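Local coordinates for 5,10-methylenetetrahydrofolate dehydrogenase (Bombyx mori, PDB 5ZF1), which probably oxidises 5,10-methylenetetrahydrofolate to 5,10-methenyltetrahydrofolate, with NADP+ as the likely electron acceptor, in folate-dependent one-carbon metabolism, at residues V258-V263 with G268-V273; C197-P202 with T220-L225; I113-E116 with F122-I125; I127-L130 with L134-I137. All blocks are in the same frame, centred on the assembly; numbering follows the deposited sequence. Where two conformers were deposited one is given.

Contact 1: residues V258-V263 with G268-V273; sequences VDYEEV and GAITPV
In the Rossmann-type NAD(P)-binding domain, a short helix led by Y260 packs on the strand bearing I270, an inner strand of the parallel sheet, and illustrates how a brief helix-to-strand turn can be closed without any hydrogen bond between its arms. The I270 chain is extended, with CG1 anti to the backbone N (chi1 -169°), and so carries CD1 out to three partners on the helical side. V258 meets it tip to tip, CG1 to CD1 at 4.0 Å; V263 comes across it, its CG1 3.9 Å from CD1; and CD2 of the Y260 ring lies 3.6 Å from the same methyl. V273 and Y260 run alongside with their ends pointing opposite ways, V273 CG2 3.8 Å from Y260 CD2. With an alanine in place of Y260, I270 CD1 and V273 CG2 would probably lose the ring between them and a gap would open above the strand. The Y260 side chain also touches I4 of strand 3-4, while T271 turns its OG1 elsewhere, to the backbone N of D239. At the ring edge, close to its plane, the T271 carbonyl oxygen stands 3.2 Å from Y260 CE2.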
loop_
_atom_site.group_PDB
_atom_site.type_symbol
_atom_site.label_atom_id
_atom_site.label_comp_id
_atom_site.label_asym_id
_atom_site.label_seq_id
_atom_site.Cartn_x
_atom_site.Cartn_y
_atom_site.Cartn_z
ATOM N N VAL B 258 1.503 -26.601 0.621
ATOM C CA VAL B 258 1.059 -27.166 -0.647
ATOM C C VAL B 258 1.118 -28.684 -0.565
ATOM O O VAL B 258 2.089 -29.256 -0.057
ATOM C CB VAL B 258 1.912 -26.648 -1.827
ATOM C CG1 VAL B 258 1.392 -27.197 -3.158
ATOM C CG2 VAL B 258 1.909 -25.129 -1.852
ATOM N N ASP B 259 0.070 -29.335 -1.065
ATOM C CA ASP B 259 0.080 -30.783 -1.252
ATOM C C ASP B 259 0.946 -31.046 -2.476
ATOM O O ASP B 259 0.463 -31.216 -3.599
ATOM C CB ASP B 259 -1.339 -31.315 -1.410
ATOM C CG ASP B 259 -1.393 -32.830 -1.546
ATOM O OD1 ASP B 259 -0.331 -33.470 -1.710
ATOM O OD2 ASP B 259 -2.512 -33.381 -1.475
ATOM N N TYR B 260 2.263 -31.077 -2.241
ATOM C CA TYR B 260 3.223 -31.029 -3.341
ATOM C C TYR B 260 3.020 -32.179 -4.318
ATOM O O TYR B 260 2.977 -31.966 -5.533
ATOM C CB TYR B 260 4.651 -31.025 -2.798
ATOM C CG TYR B 260 5.697 -30.890 -3.881
ATOM C CD1 TYR B 260 6.318 -32.008 -4.418
ATOM C CD2 TYR B 260 6.052 -29.643 -4.379
ATOM C CE1 TYR B 260 7.271 -31.891 -5.415
ATOM C CE2 TYR B 260 6.999 -29.512 -5.377
ATOM C CZ TYR B 260 7.608 -30.640 -5.890
ATOM O OH TYR B 260 8.553 -30.520 -6.882
ATOM N N GLU B 261 2.880 -33.407 -3.808
ATOM C CA GLU B 261 2.827 -34.561 -4.700
ATOM C C GLU B 261 1.649 -34.471 -5.660
ATOM O O GLU B 261 1.799 -34.718 -6.862
ATOM C CB GLU B 261 2.766 -35.863 -3.900
ATOM C CG GLU B 261 2.719 -37.098 -4.790
ATOM C CD GLU B 261 2.621 -38.400 -4.014
ATOM O OE1 GLU B 261 3.043 -38.434 -2.839
ATOM O OE2 GLU B 261 2.127 -39.393 -4.587
ATOM N N GLU B 262 0.472 -34.098 -5.159
ATOM C CA GLU B 262 -0.693 -34.033 -6.034
ATOM C C GLU B 262 -0.712 -32.746 -6.850
ATOM O O GLU B 262 -1.027 -32.775 -8.045
ATOM C CB GLU B 262 -1.977 -34.168 -5.220
ATOM C CG GLU B 262 -2.269 -35.593 -4.749
ATOM C CD GLU B 262 -1.994 -36.643 -5.820
ATOM O OE1 GLU B 262 -2.531 -36.522 -6.945
ATOM O OE2 GLU B 262 -1.232 -37.594 -5.535
ATOM N N VAL B 263 -0.355 -31.614 -6.234
ATOM C CA VAL B 263 -0.423 -30.346 -6.953
ATOM C C VAL B 263 0.611 -30.301 -8.067
ATOM O O VAL B 263 0.363 -29.706 -9.121
ATOM C CB VAL B 263 -0.274 -29.170 -5.970
ATOM C CG1 VAL B 263 0.011 -27.857 -6.710
ATOM C CG2 VAL B 263 -1.539 -29.047 -5.153
ATOM N N GLY B 268 1.559 -25.830 -13.535
ATOM C CA GLY B 268 2.569 -25.643 -14.565
ATOM C C GLY B 268 3.954 -25.384 -14.010
ATOM O O GLY B 268 4.949 -25.742 -14.641
ATOM N N ALA B 269 4.048 -24.768 -12.833
ATOM C CA ALA B 269 5.331 -24.459 -12.218
ATOM C C ALA B 269 5.090 -24.392 -10.721
ATOM O O ALA B 269 4.013 -23.967 -10.306
ATOM C CB ALA B 269 5.904 -23.138 -12.734
ATOM N N ILE B 270 6.061 -24.839 -9.921
ATOM C CA ILE B 270 5.846 -24.939 -8.480
ATOM C C ILE B 270 7.171 -24.801 -7.742
ATOM O O ILE B 270 8.223 -25.231 -8.219
ATOM C CB ILE B 270 5.151 -26.276 -8.126
ATOM C CG1 ILE B 270 4.668 -26.284 -6.675
ATOM C CG2 ILE B 270 6.089 -27.460 -8.403
ATOM C CD1 ILE B 270 3.863 -27.549 -6.321
ATOM N N THR B 271 7.117 -24.199 -6.559
ATOM C CA THR B 271 8.262 -24.262 -5.668
ATOM C C THR B 271 8.474 -25.695 -5.186
ATOM O O THR B 271 7.506 -26.403 -4.892
ATOM C CB THR B 271 8.065 -23.336 -4.466
ATOM O OG1 THR B 271 6.688 -23.366 -4.072
ATOM C CG2 THR B 271 8.445 -21.914 -4.860
ATOM N N PRO B 272 9.718 -26.153 -5.108
ATOM C CA PRO B 272 10.014 -27.464 -4.518
ATOM C C PRO B 272 9.929 -27.388 -2.999
ATOM O O PRO B 272 9.586 -26.359 -2.422
ATOM C CB PRO B 272 11.444 -27.733 -4.978
ATOM C CG PRO B 272 12.055 -26.347 -5.020
ATOM C CD PRO B 272 10.937 -25.443 -5.527
ATOM N N VAL B 273 10.254 -28.504 -2.352
ATOM C CA VAL B 273 10.266 -28.579 -0.891
ATOM C C VAL B 273 11.661 -29.001 -0.441
ATOM O O VAL B 273 12.040 -30.164 -0.634
ATOM C CB VAL B 273 9.192 -29.550 -0.370
ATOM C CG1 VAL B 273 9.088 -29.462 1.148
ATOM C CG2 VAL B 273 7.853 -29.255 -1.009
#

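Contact 2: residues C197-P202 with T220-L225; sequences CHRYTP and TGLPKL. With SO4 (sulfate ion), chain E.
The R199 guanidinium has L222 CD1 over one face and a sulfate ion at its edge, with the sulfur in its plane. Further along the turn the ring of Y200 has R199 CG over its centre, and the H198 imidazole has T201 OG1 over one face and Y200 CB at its edge. That imidazole is fixed in rotation from both nitrogens: Y200 N donates to H198 ND1 at 3.1 Å, 14° out of the ring plane, and NE2 bonds to the carbonyl oxygen of A192 of the second subunit.

Between the segments themselves the direct contact is small, chiefly R199 CB against L222 CD1 at 3.7 Å; the anion does the joining. R199 bends back at chi3 (57°), which lets one residue use both backbone and side chain: its N donates to sulfate O4 at 3.0 Å and its NE to the same oxygen at 2.9 Å, while NH2 reaches sulfate O3 at 3.0 Å. From the other segment T220 OG1 donates to sulfate O2 at 3.0 Å, and accepts from L222 N in an ST turn that holds the hydroxyl in place. R166 N adds a further bond to the ion.

H198 to T201 form a type I beta turn, and the two loops leave the C-terminal ends of parallel strands 193-197, the outermost, and 215-218, an inner one, with 160-164 between them. This is the side on which Rossmann domains bind their dinucleotide. A sulfate held here, probably from the crystallisation liquor, is consistent with a site for the 2'-phosphate of NADP+.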
loop_
_atom_site.group_PDB
_atom_site.type_symbol
_atom_site.label_atom_id
_atom_site.label_comp_id
_atom_site.label_asym_id
_atom_site.label_seq_id
_atom_site.Cartn_x
_atom_site.Cartn_y
_atom_site.Cartn_z
ATOM N N CYS B 197 -6.420 -12.691 -0.416
ATOM C CA CYS B 197 -7.136 -13.549 0.516
ATOM C C CYS B 197 -6.378 -13.564 1.831
ATOM O O CYS B 197 -5.181 -13.278 1.882
ATOM C CB CYS B 197 -7.268 -14.971 -0.034
ATOM S SG CYS B 197 -8.284 -15.109 -1.527
ATOM N N HIS B 198 -7.086 -13.895 2.907
ATOM C CA HIS B 198 -6.467 -13.779 4.226
ATOM C C HIS B 198 -7.222 -14.660 5.214
ATOM O O HIS B 198 -8.071 -15.471 4.834
ATOM C CB HIS B 198 -6.434 -12.325 4.710
ATOM C CG HIS B 198 -7.756 -11.624 4.632
ATOM N ND1 HIS B 198 -8.827 -11.936 5.452
ATOM C CD2 HIS B 198 -8.177 -10.615 3.830
ATOM C CE1 HIS B 198 -9.848 -11.148 5.152
ATOM N NE2 HIS B 198 -9.482 -10.348 4.162
ATOM N N ARG B 199 -6.905 -14.476 6.497
ATOM C CA ARG B 199 -7.378 -15.374 7.545
ATOM C C ARG B 199 -8.893 -15.436 7.615
ATOM O O ARG B 199 -9.436 -16.455 8.049
ATOM C CB ARG B 199 -6.811 -14.948 8.902
ATOM C CG ARG B 199 -7.277 -13.583 9.375
ATOM C CD ARG B 199 -6.483 -13.097 10.585
ATOM N NE ARG B 199 -5.050 -13.048 10.306
ATOM C CZ ARG B 199 -4.111 -12.751 11.205
ATOM N NH1 ARG B 199 -4.452 -12.463 12.461
ATOM N NH2 ARG B 199 -2.826 -12.737 10.852
ATOM N N TYR B 200 -9.597 -14.395 7.173
ATOM C CA TYR B 200 -11.052 -14.389 7.271
ATOM C C TYR B 200 -11.759 -14.665 5.941
ATOM O O TYR B 200 -12.987 -14.614 5.886
ATOM C CB TYR B 200 -11.529 -13.056 7.857
ATOM C CG TYR B 200 -11.018 -12.777 9.263
ATOM C CD1 TYR B 200 -11.189 -13.706 10.288
ATOM C CD2 TYR B 200 -10.397 -11.562 9.567
ATOM C CE1 TYR B 200 -10.734 -13.436 11.562
ATOM C CE2 TYR B 200 -9.932 -11.280 10.867
ATOM C CZ TYR B 200 -10.105 -12.231 11.845
ATOM O OH TYR B 200 -9.673 -11.984 13.142
ATOM N N THR B 201 -11.020 -14.921 4.866
ATOM C CA THR B 201 -11.649 -15.386 3.641
ATOM C C THR B 201 -12.285 -16.748 3.884
ATOM O O THR B 201 -11.592 -17.674 4.336
ATOM C CB THR B 201 -10.607 -15.499 2.520
ATOM O OG1 THR B 201 -10.018 -14.217 2.308
ATOM C CG2 THR B 201 -11.256 -15.988 1.222
ATOM N N PRO B 202 -13.571 -16.916 3.582
ATOM C CA PRO B 202 -14.209 -18.232 3.746
ATOM C C PRO B 202 -13.559 -19.282 2.855
ATOM O O PRO B 202 -13.107 -18.994 1.738
ATOM C CB PRO B 202 -15.664 -17.982 3.328
ATOM C CG PRO B 202 -15.858 -16.480 3.393
ATOM C CD PRO B 202 -14.494 -15.889 3.087
ATOM N N THR B 220 1.000 -16.547 3.916
ATOM C CA THR B 220 0.466 -16.448 5.261
ATOM C C THR B 220 1.229 -17.338 6.235
ATOM O O THR B 220 1.767 -18.388 5.873
ATOM C CB THR B 220 -1.016 -16.801 5.262
ATOM O OG1 THR B 220 -1.486 -16.802 6.612
ATOM C CG2 THR B 220 -1.246 -18.165 4.627
ATOM N N GLY B 221 1.286 -16.891 7.484
ATOM C CA GLY B 221 1.882 -17.655 8.560
ATOM C C GLY B 221 0.949 -18.648 9.205
ATOM O O GLY B 221 1.388 -19.484 10.000
ATOM N N LEU B 222 -0.323 -18.572 8.891
ATOM C CA LEU B 222 -1.346 -19.479 9.386
ATOM C C LEU B 222 -1.475 -20.677 8.451
ATOM O O LEU B 222 -1.287 -20.550 7.237
ATOM C CB LEU B 222 -2.688 -18.754 9.493
ATOM C CG LEU B 222 -2.684 -17.618 10.517
ATOM C CD1 LEU B 222 -3.887 -16.704 10.333
ATOM C CD2 LEU B 222 -2.649 -18.178 11.933
ATOM N N PRO B 223 -1.789 -21.859 8.984
ATOM C CA PRO B 223 -1.817 -23.055 8.133
ATOM C C PRO B 223 -2.881 -22.971 7.054
ATOM O O PRO B 223 -4.079 -22.899 7.339
ATOM C CB PRO B 223 -2.108 -24.193 9.124
ATOM C CG PRO B 223 -1.838 -23.618 10.486
ATOM C CD PRO B 223 -2.146 -22.162 10.378
ATOM N N LYS B 224 -2.441 -22.936 5.806
ATOM C CA LYS B 224 -3.307 -23.138 4.661
ATOM C C LYS B 224 -2.873 -24.418 3.964
ATOM O O LYS B 224 -1.770 -24.929 4.187
ATOM C CB LYS B 224 -3.245 -21.948 3.695
ATOM C CG LYS B 224 -4.431 -21.872 2.751
ATOM C CD LYS B 224 -5.697 -21.490 3.515
ATOM C CE LYS B 224 -5.512 -20.150 4.223
ATOM N NZ LYS B 224 -6.716 -19.273 4.148
ATOM N N LEU B 225 -3.755 -24.957 3.132
ATOM C CA LEU B 225 -3.397 -26.118 2.330
ATOM C C LEU B 225 -3.918 -25.892 0.921
ATOM O O LEU B 225 -5.131 -25.781 0.713
ATOM C CB LEU B 225 -3.945 -27.412 2.932
ATOM C CG LEU B 225 -3.428 -28.677 2.243
ATOM C CD1 LEU B 225 -1.906 -28.642 2.127
ATOM C CD2 LEU B 225 -3.885 -29.928 2.987
HETATM S S SO4 E . -3.221 -13.609 7.068
HETATM O O1 SO4 E . -2.281 -12.563 6.668
HETATM O O2 SO4 E . -3.464 -14.655 6.093
HETATM O O3 SO4 E . -2.662 -14.231 8.260
HETATM O O4 SO4 E . -4.516 -13.009 7.425
#

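Contact 3: residues I113-E116 with F122-I125; sequences IAPE and FHII
P115 and H123 bring their backbones to 6.1 Å, CA to CA, where the 3-10 turn that begins at P115 faces the start of helix 124-131. The proline ring lies over the imidazole: P115 CG sits 3.6 Å from the centroid of the H123 ring and only 6° off its normal, a nearly centred CH-pi contact. The same CG also touches I125 CD1 at 3.9 Å, so it is shared by the ring and the aliphatic chain beyond it. Obliquely to the ring, the I113 carbonyl oxygen approaches H123 CD2 to 3.0 Å. H123 is the N-cap of the helix, and with CG anti to its backbone N (chi1 -167°) its ring folds forward so that ND1 accepts from I125 N at 3.0 Å, the donor just 4° out of the ring plane. D118 OD2 takes the backbone N-H of H123, and I125 packs on I125 of the second subunit. With an alanine at H123, I125 N would probably lose its capping acceptor and P115 the flat surface it rests on. Because ND1 accepts, the imidazole is probably neutral, with its proton on NE2, and the cap bond holds the ring flat beneath the proline.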
loop_
_atom_site.group_PDB
_atom_site.type_symbol
_atom_site.label_atom_id
_atom_site.label_comp_id
_atom_site.label_asym_id
_atom_site.label_seq_id
_atom_site.Cartn_x
_atom_site.Cartn_y
_atom_site.Cartn_z
ATOM N N ILE B 113 15.452 3.498 11.568
ATOM C CA ILE B 113 16.501 3.311 10.571
ATOM C C ILE B 113 16.338 4.343 9.469
ATOM O O ILE B 113 15.239 4.531 8.932
ATOM C CB ILE B 113 16.453 1.883 10.009
ATOM C CG1 ILE B 113 16.559 0.868 11.150
ATOM C CG2 ILE B 113 17.555 1.678 8.971
ATOM C CD1 ILE B 113 16.434 -0.583 10.703
ATOM N N ALA B 114 17.432 5.017 9.112
ATOM C CA ALA B 114 17.375 5.991 8.035
ATOM C C ALA B 114 16.825 5.322 6.772
ATOM O O ALA B 114 17.332 4.266 6.375
ATOM C CB ALA B 114 18.771 6.569 7.765
ATOM N N PRO B 115 15.793 5.885 6.136
ATOM C CA PRO B 115 15.217 5.215 4.955
ATOM C C PRO B 115 16.243 4.883 3.896
ATOM O O PRO B 115 16.140 3.837 3.244
ATOM C CB PRO B 115 14.190 6.236 4.442
ATOM C CG PRO B 115 13.799 7.012 5.659
ATOM C CD PRO B 115 15.034 7.094 6.517
ATOM N N GLU B 116 17.245 5.745 3.726
ATOM C CA GLU B 116 18.282 5.549 2.722
ATOM C C GLU B 116 19.169 4.341 3.004
ATOM O O GLU B 116 19.867 3.883 2.085
ATOM C CB GLU B 116 19.156 6.807 2.636
ATOM C CG GLU B 116 18.411 8.070 2.201
ATOM C CD GLU B 116 17.717 8.817 3.345
ATOM O OE1 GLU B 116 17.798 8.381 4.521
ATOM O OE2 GLU B 116 17.084 9.859 3.059
ATOM N N PHE B 122 11.369 -1.695 5.528
ATOM C CA PHE B 122 10.206 -1.660 6.404
ATOM C C PHE B 122 9.868 -0.267 6.925
ATOM O O PHE B 122 8.795 -0.095 7.517
ATOM C CB PHE B 122 10.401 -2.606 7.592
ATOM C CG PHE B 122 10.410 -4.073 7.217
ATOM C CD1 PHE B 122 9.675 -4.546 6.134
ATOM C CD2 PHE B 122 11.179 -4.963 7.937
ATOM C CE1 PHE B 122 9.702 -5.894 5.799
ATOM C CE2 PHE B 122 11.217 -6.306 7.605
ATOM C CZ PHE B 122 10.479 -6.774 6.543
ATOM N N HIS B 123 10.724 0.725 6.709
ATOM C CA HIS B 123 10.420 2.088 7.133
ATOM C C HIS B 123 9.177 2.597 6.405
ATOM O O HIS B 123 8.994 2.337 5.212
ATOM C CB HIS B 123 11.623 2.994 6.837
ATOM C CG HIS B 123 11.559 4.341 7.489
ATOM N ND1 HIS B 123 10.669 5.318 7.097
ATOM C CD2 HIS B 123 12.308 4.888 8.476
ATOM C CE1 HIS B 123 10.849 6.396 7.840
ATOM N NE2 HIS B 123 11.837 6.161 8.685
ATOM N N ILE B 124 8.325 3.344 7.122
ATOM C CA ILE B 124 7.064 3.779 6.520
ATOM C C ILE B 124 7.293 4.580 5.244
ATOM O O ILE B 124 6.490 4.498 4.304
ATOM C CB ILE B 124 6.204 4.560 7.541
ATOM C CG1 ILE B 124 6.987 5.713 8.148
ATOM C CG2 ILE B 124 5.661 3.607 8.595
ATOM C CD1 ILE B 124 6.118 6.706 8.903
ATOM N N ILE B 125 8.389 5.347 5.169
ATOM C CA ILE B 125 8.680 6.091 3.946
ATOM C C ILE B 125 8.956 5.136 2.794
ATOM O O ILE B 125 8.517 5.364 1.663
ATOM C CB ILE B 125 9.847 7.071 4.168
ATOM C CG1 ILE B 125 9.384 8.239 5.055
ATOM C CG2 ILE B 125 10.383 7.590 2.842
ATOM C CD1 ILE B 125 10.513 9.165 5.522
#

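Contact 4: residues I127-L130 with L134-I137; sequences IGRL and LPTI
R129 holds the returning chain tightly from both its backbone and its side chain. L134 N donates to R129 O at 3.0 Å with an N-H...O angle of 158°. In the conformer described here, one of two modelled, the arginine bends at chi3 (61°) and grips P135 O side-on, NE at 2.8 Å and NH2 at 2.9 Å, both close to the guanidinium plane; the grip need not hold in the other. NH2 meets a lone pair in the carbonyl plane, whereas NE is tilted 20° from that plane. L134 CD2 lies over one guanidinium face, 3.2 Å from R129 NH1. The contact belongs to the C-terminal end of helix 124-131, where the chain doubles back along its last turn before helix 140-151. Here T136 wedges against the helix, its CB 3.5 Å from R129 CB, the two side chains lying side by side and running antiparallel. T136 OG1 is spent on the carbonyl oxygen of N126, and L130 faces the other way, onto P173, M176 and M177 of helix 171-178. The partly exposed flank is looser: the P135 ring meets R129 only through its CD, 3.8 Å from NH2, with E185 nearby.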
loop_
_atom_site.group_PDB
_atom_site.type_symbol
_atom_site.label_atom_id
_atom_site.label_comp_id
_atom_site.label_asym_id
_atom_site.label_seq_id
_atom_site.Cartn_x
_atom_site.Cartn_y
_atom_site.Cartn_z
ATOM N N ILE B 127 7.882 1.955 2.573
ATOM C CA ILE B 127 6.626 1.276 2.280
ATOM C C ILE B 127 5.693 2.216 1.540
ATOM O O ILE B 127 5.009 1.819 0.586
ATOM C CB ILE B 127 5.989 0.760 3.583
ATOM C CG1 ILE B 127 6.835 -0.374 4.178
ATOM C CG2 ILE B 127 4.534 0.299 3.339
ATOM C CD1 ILE B 127 6.717 -1.686 3.426
ATOM N N GLY B 128 5.653 3.481 1.964
ATOM C CA GLY B 128 4.823 4.452 1.270
ATOM C C GLY B 128 5.181 4.580 -0.198
ATOM O O GLY B 128 4.302 4.592 -1.061
ATOM N N ARG B 129 6.476 4.647 -0.505
ATOM C CA ARG B 129 6.890 4.755 -1.899
ATOM C C ARG B 129 6.537 3.493 -2.680
ATOM O O ARG B 129 6.134 3.569 -3.849
ATOM C CB ARG B 129 8.388 5.068 -1.973
ATOM C CG ARG B 129 8.747 6.475 -1.455
ATOM C CD ARG B 129 10.230 6.797 -1.614
ATOM N NE ARG B 129 10.645 6.775 -3.015
ATOM C CZ ARG B 129 10.530 7.799 -3.855
ATOM N NH1 ARG B 129 10.017 8.955 -3.445
ATOM N NH2 ARG B 129 10.936 7.667 -5.109
ATOM N N LEU B 130 6.666 2.318 -2.054
ATOM C CA LEU B 130 6.239 1.093 -2.716
ATOM C C LEU B 130 4.769 1.178 -3.101
ATOM O O LEU B 130 4.382 0.803 -4.214
ATOM C CB LEU B 130 6.457 -0.116 -1.807
ATOM C CG LEU B 130 5.972 -1.459 -2.360
ATOM C CD1 LEU B 130 6.802 -1.821 -3.565
ATOM C CD2 LEU B 130 6.030 -2.562 -1.326
ATOM N N LEU B 134 6.322 3.878 -6.809
ATOM C CA LEU B 134 7.490 4.750 -6.943
ATOM C C LEU B 134 8.779 3.992 -6.576
ATOM O O LEU B 134 8.726 3.045 -5.793
ATOM C CB LEU B 134 7.320 5.959 -6.016
ATOM C CG LEU B 134 7.906 7.356 -6.220
ATOM C CD1 LEU B 134 7.549 7.928 -7.562
ATOM C CD2 LEU B 134 7.369 8.265 -5.146
ATOM N N PRO B 135 9.947 4.366 -7.122
ATOM C CA PRO B 135 11.177 3.615 -6.794
ATOM C C PRO B 135 11.525 3.717 -5.315
ATOM O O PRO B 135 11.508 4.803 -4.727
ATOM C CB PRO B 135 12.250 4.280 -7.669
ATOM C CG PRO B 135 11.509 5.001 -8.734
ATOM C CD PRO B 135 10.207 5.428 -8.109
ATOM N N THR B 136 11.865 2.585 -4.710
ATOM C CA THR B 136 12.090 2.568 -3.268
ATOM C C THR B 136 13.015 1.400 -2.931
ATOM O O THR B 136 13.540 0.724 -3.822
ATOM C CB THR B 136 10.737 2.501 -2.533
ATOM O OG1 THR B 136 10.919 2.725 -1.133
ATOM C CG2 THR B 136 10.070 1.144 -2.705
ATOM N N ILE B 137 13.237 1.175 -1.641
ATOM C CA ILE B 137 13.807 -0.085 -1.169
ATOM C C ILE B 137 12.643 -1.006 -0.843
ATOM O O ILE B 137 11.817 -0.693 0.021
ATOM C CB ILE B 137 14.710 0.119 0.053
ATOM C CG1 ILE B 137 15.843 1.080 -0.308
ATOM C CG2 ILE B 137 15.232 -1.251 0.527
ATOM C CD1 ILE B 137 16.883 1.269 0.790
#

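Read from the N terminus, the four contacts follow in series; none nests in or crosses another. Contact 3 closes the short turn leading from helix 106-112 into helix 124-131, and contact 4 folds the chain back on the far end of that same helix. The two touch, P115 O lying 3.6 Å from I137 CD1, and both reach the second subunit. Contact 2 spans a longer excursion, helix 203-211 and strand 215-218, and also borders that subunit. Contact 1 closes the turn into strand 269-270. L225 CD1 packs on D259 N at 3.8 Å, joining contacts 1 and 2, whereas contact 1 lies across the chain's centre from contacts 3 and 4, about 36 and 32 Å away between centres.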